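Local coordinates for protein BpsB (PgaB), Poly-beta-1,6-N-acetyl-D-glucosamine N-deacetylase (PDB 5BU6) that hydrolyses acetyl groups from the N-acetylglucosamine units of poly-beta-1,6-N-acetyl-D-glucosamine and is required for biofilm formation in Bordetella bronchiseptica, at residues A[215-220]-A[237-242]. The protein carries 5 engineered substitutions. Numbering follows the deposited sequence.
Sequences IRSIVW and GLNIGL
I218 is gripped through both of its backbone polar atoms by the neighbouring strand: its N gives a hydrogen bond to I240 O at 2.9 Å, and its O accepts one from L242 N, also at 2.9 Å. W220 N continues the series to L242 O (3.2 Å), whereas the bond from I240 N to R216 O is weak. S217, V219, I240 and L242 turn their side chains to one face of the pair. There the small S217 leaves room for I240 CG2, 3.7 Å from S217 CB, and beta-branched V219 sets CG2 against L242 CB. On the other face, with CG1 anti to its backbone N (chi1 167°), I218 lays that atom over the centre of the indole of W220, two residues further along the same segment, 3.8 Å above the ring plane. G241 CA passes near W220 NE1, where its lack of a side chain spares W220 NE1 and I218 CG2 from crowding. The two strands run parallel, 13° apart, as the outer arms of a beta-alpha-beta unit whose helix 227-235 carries the chain back, within the polysaccharide deacetylase fold. G237, at positive phi, is the C-prime residue of the Schellman motif ending that helix; a CB here would press on the preceding carbonyl O, which glycine avoids. The following L238 sends CD2 to I215 CD1 (3.7 Å). Water bridges the backbones at both ends: one molecule joins I215 O to G237 O, another gives to R216 O and accepts from N239 N, and a third links W220 O with L242 O. Farther out, R216 NE forms a salt bridge with E150 OE2 and its NH1 a hydrogen bond with Q61 OE1, W220 stacks on H225, and V219 O accepts a hydrogen bond from ND1 of the nickel ligand H154.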
loop_
_atom_site.group_PDB
_atom_site.type_symbol
_atom_site.label_atom_id
_atom_site.label_comp_id
_atom_site.label_asym_id
_atom_site.label_seq_id
_atom_site.Cartn_x
_atom_site.Cartn_y
_atom_site.Cartn_z
ATOM N N ILE A 215 2.700 -6.271 11.696
ATOM C CA ILE A 215 2.080 -6.259 10.377
ATOM C C ILE A 215 2.268 -7.626 9.729
ATOM O O ILE A 215 3.128 -8.407 10.145
ATOM C CB ILE A 215 2.652 -5.202 9.454
ATOM C CG1 ILE A 215 4.140 -5.455 9.202
ATOM C CG2 ILE A 215 2.423 -3.828 10.023
ATOM C CD1 ILE A 215 4.659 -4.676 8.006
ATOM N N ARG A 216 1.467 -7.901 8.706
ATOM C CA ARG A 216 1.562 -9.175 8.021
ATOM C C ARG A 216 1.399 -9.006 6.525
ATOM O O ARG A 216 1.299 -9.986 5.800
ATOM C CB ARG A 216 0.513 -10.147 8.560
ATOM C CG ARG A 216 -0.846 -9.527 8.711
ATOM C CD ARG A 216 -1.808 -10.429 9.464
ATOM N NE ARG A 216 -2.999 -9.675 9.835
ATOM C CZ ARG A 216 -4.025 -10.169 10.517
ATOM N NH1 ARG A 216 -5.058 -9.392 10.799
ATOM N NH2 ARG A 216 -4.020 -11.435 10.910
ATOM N N SER A 217 1.390 -7.758 6.060
ATOM C CA SER A 217 1.160 -7.503 4.652
ATOM C C SER A 217 2.048 -6.377 4.119
ATOM O O SER A 217 2.449 -5.483 4.880
ATOM C CB SER A 217 -0.319 -7.166 4.427
ATOM O OG SER A 217 -0.718 -6.115 5.289
ATOM N N ILE A 218 2.362 -6.446 2.825
ATOM C CA ILE A 218 3.117 -5.403 2.119
ATOM C C ILE A 218 2.335 -4.946 0.912
ATOM O O ILE A 218 1.834 -5.770 0.119
ATOM C CB ILE A 218 4.516 -5.905 1.669
ATOM C CG1 ILE A 218 5.156 -4.931 0.684
ATOM C CG2 ILE A 218 4.428 -7.261 0.991
ATOM C CD1 ILE A 218 5.698 -3.703 1.333
ATOM N N VAL A 219 2.179 -3.635 0.783
ATOM C CA VAL A 219 1.616 -3.047 -0.422
ATOM C C VAL A 219 2.784 -2.519 -1.223
ATOM O O VAL A 219 3.418 -1.558 -0.807
ATOM C CB VAL A 219 0.644 -1.879 -0.132
ATOM C CG1 VAL A 219 0.089 -1.297 -1.477
ATOM C CG2 VAL A 219 -0.506 -2.341 0.768
ATOM N N TRP A 220 3.078 -3.151 -2.350
ATOM C CA TRP A 220 4.264 -2.817 -3.117
ATOM C C TRP A 220 4.099 -1.448 -3.785
ATOM O O TRP A 220 3.169 -1.259 -4.543
ATOM C CB TRP A 220 4.511 -3.905 -4.175
ATOM C CG TRP A 220 4.855 -5.279 -3.573
ATOM C CD1 TRP A 220 4.051 -6.403 -3.538
ATOM C CD2 TRP A 220 6.091 -5.651 -2.966
ATOM N NE1 TRP A 220 4.719 -7.443 -2.925
ATOM C CE2 TRP A 220 5.973 -7.010 -2.561
ATOM C CE3 TRP A 220 7.294 -4.966 -2.704
ATOM C CZ2 TRP A 220 7.009 -7.691 -1.927
ATOM C CZ3 TRP A 220 8.326 -5.651 -2.069
ATOM C CH2 TRP A 220 8.171 -6.996 -1.678
ATOM N N GLY A 237 8.264 -12.583 7.062
ATOM C CA GLY A 237 6.930 -12.854 7.592
ATOM C C GLY A 237 5.782 -12.041 7.007
ATOM O O GLY A 237 4.705 -11.934 7.604
ATOM N N LEU A 238 6.000 -11.457 5.837
ATOM C CA LEU A 238 4.956 -10.689 5.178
ATOM C C LEU A 238 4.357 -11.505 4.045
ATOM O O LEU A 238 4.679 -11.274 2.880
ATOM C CB LEU A 238 5.515 -9.371 4.658
ATOM C CG LEU A 238 6.110 -8.458 5.724
ATOM C CD1 LEU A 238 6.578 -7.158 5.095
ATOM C CD2 LEU A 238 5.112 -8.197 6.845
ATOM N N ASN A 239 3.506 -12.472 4.392
ATOM C CA ASN A 239 2.952 -13.416 3.419
ATOM C C ASN A 239 1.691 -12.932 2.705
ATOM O O ASN A 239 1.046 -13.691 1.993
ATOM C CB ASN A 239 2.654 -14.742 4.100
ATOM C CG ASN A 239 3.896 -15.380 4.675
ATOM O OD1 ASN A 239 3.987 -15.623 5.879
ATOM N ND2 ASN A 239 4.873 -15.643 3.816
ATOM N N ILE A 240 1.326 -11.680 2.927
ATOM C CA ILE A 240 0.208 -11.079 2.214
ATOM C C ILE A 240 0.767 -9.927 1.407
ATOM O O ILE A 240 1.417 -9.052 1.962
ATOM C CB ILE A 240 -0.897 -10.577 3.174
ATOM C CG1 ILE A 240 -1.540 -11.764 3.913
ATOM C CG2 ILE A 240 -1.943 -9.749 2.407
ATOM C CD1 ILE A 240 -2.564 -11.332 4.928
ATOM N N GLY A 241 0.568 -9.947 0.095
ATOM C CA GLY A 241 1.133 -8.891 -0.734
ATOM C C GLY A 241 0.093 -8.329 -1.679
ATOM O O GLY A 241 -0.727 -9.057 -2.228
ATOM N N LEU A 242 0.130 -7.020 -1.867
ATOM C CA LEU A 242 -0.827 -6.359 -2.736
ATOM C C LEU A 242 -0.144 -5.720 -3.933
ATOM O O LEU A 242 0.778 -4.911 -3.773
ATOM C CB LEU A 242 -1.604 -5.304 -1.962
ATOM C CG LEU A 242 -2.685 -5.887 -1.026
ATOM C CD1 LEU A 242 -2.102 -6.454 0.271
ATOM C CD2 LEU A 242 -3.734 -4.829 -0.720
HETATM O O HOH W 1 3.799 -11.072 10.261
HETATM O O HOH W 2 1.553 -12.717 6.449
HETATM O O HOH W 3 1.082 -2.758 -5.192
#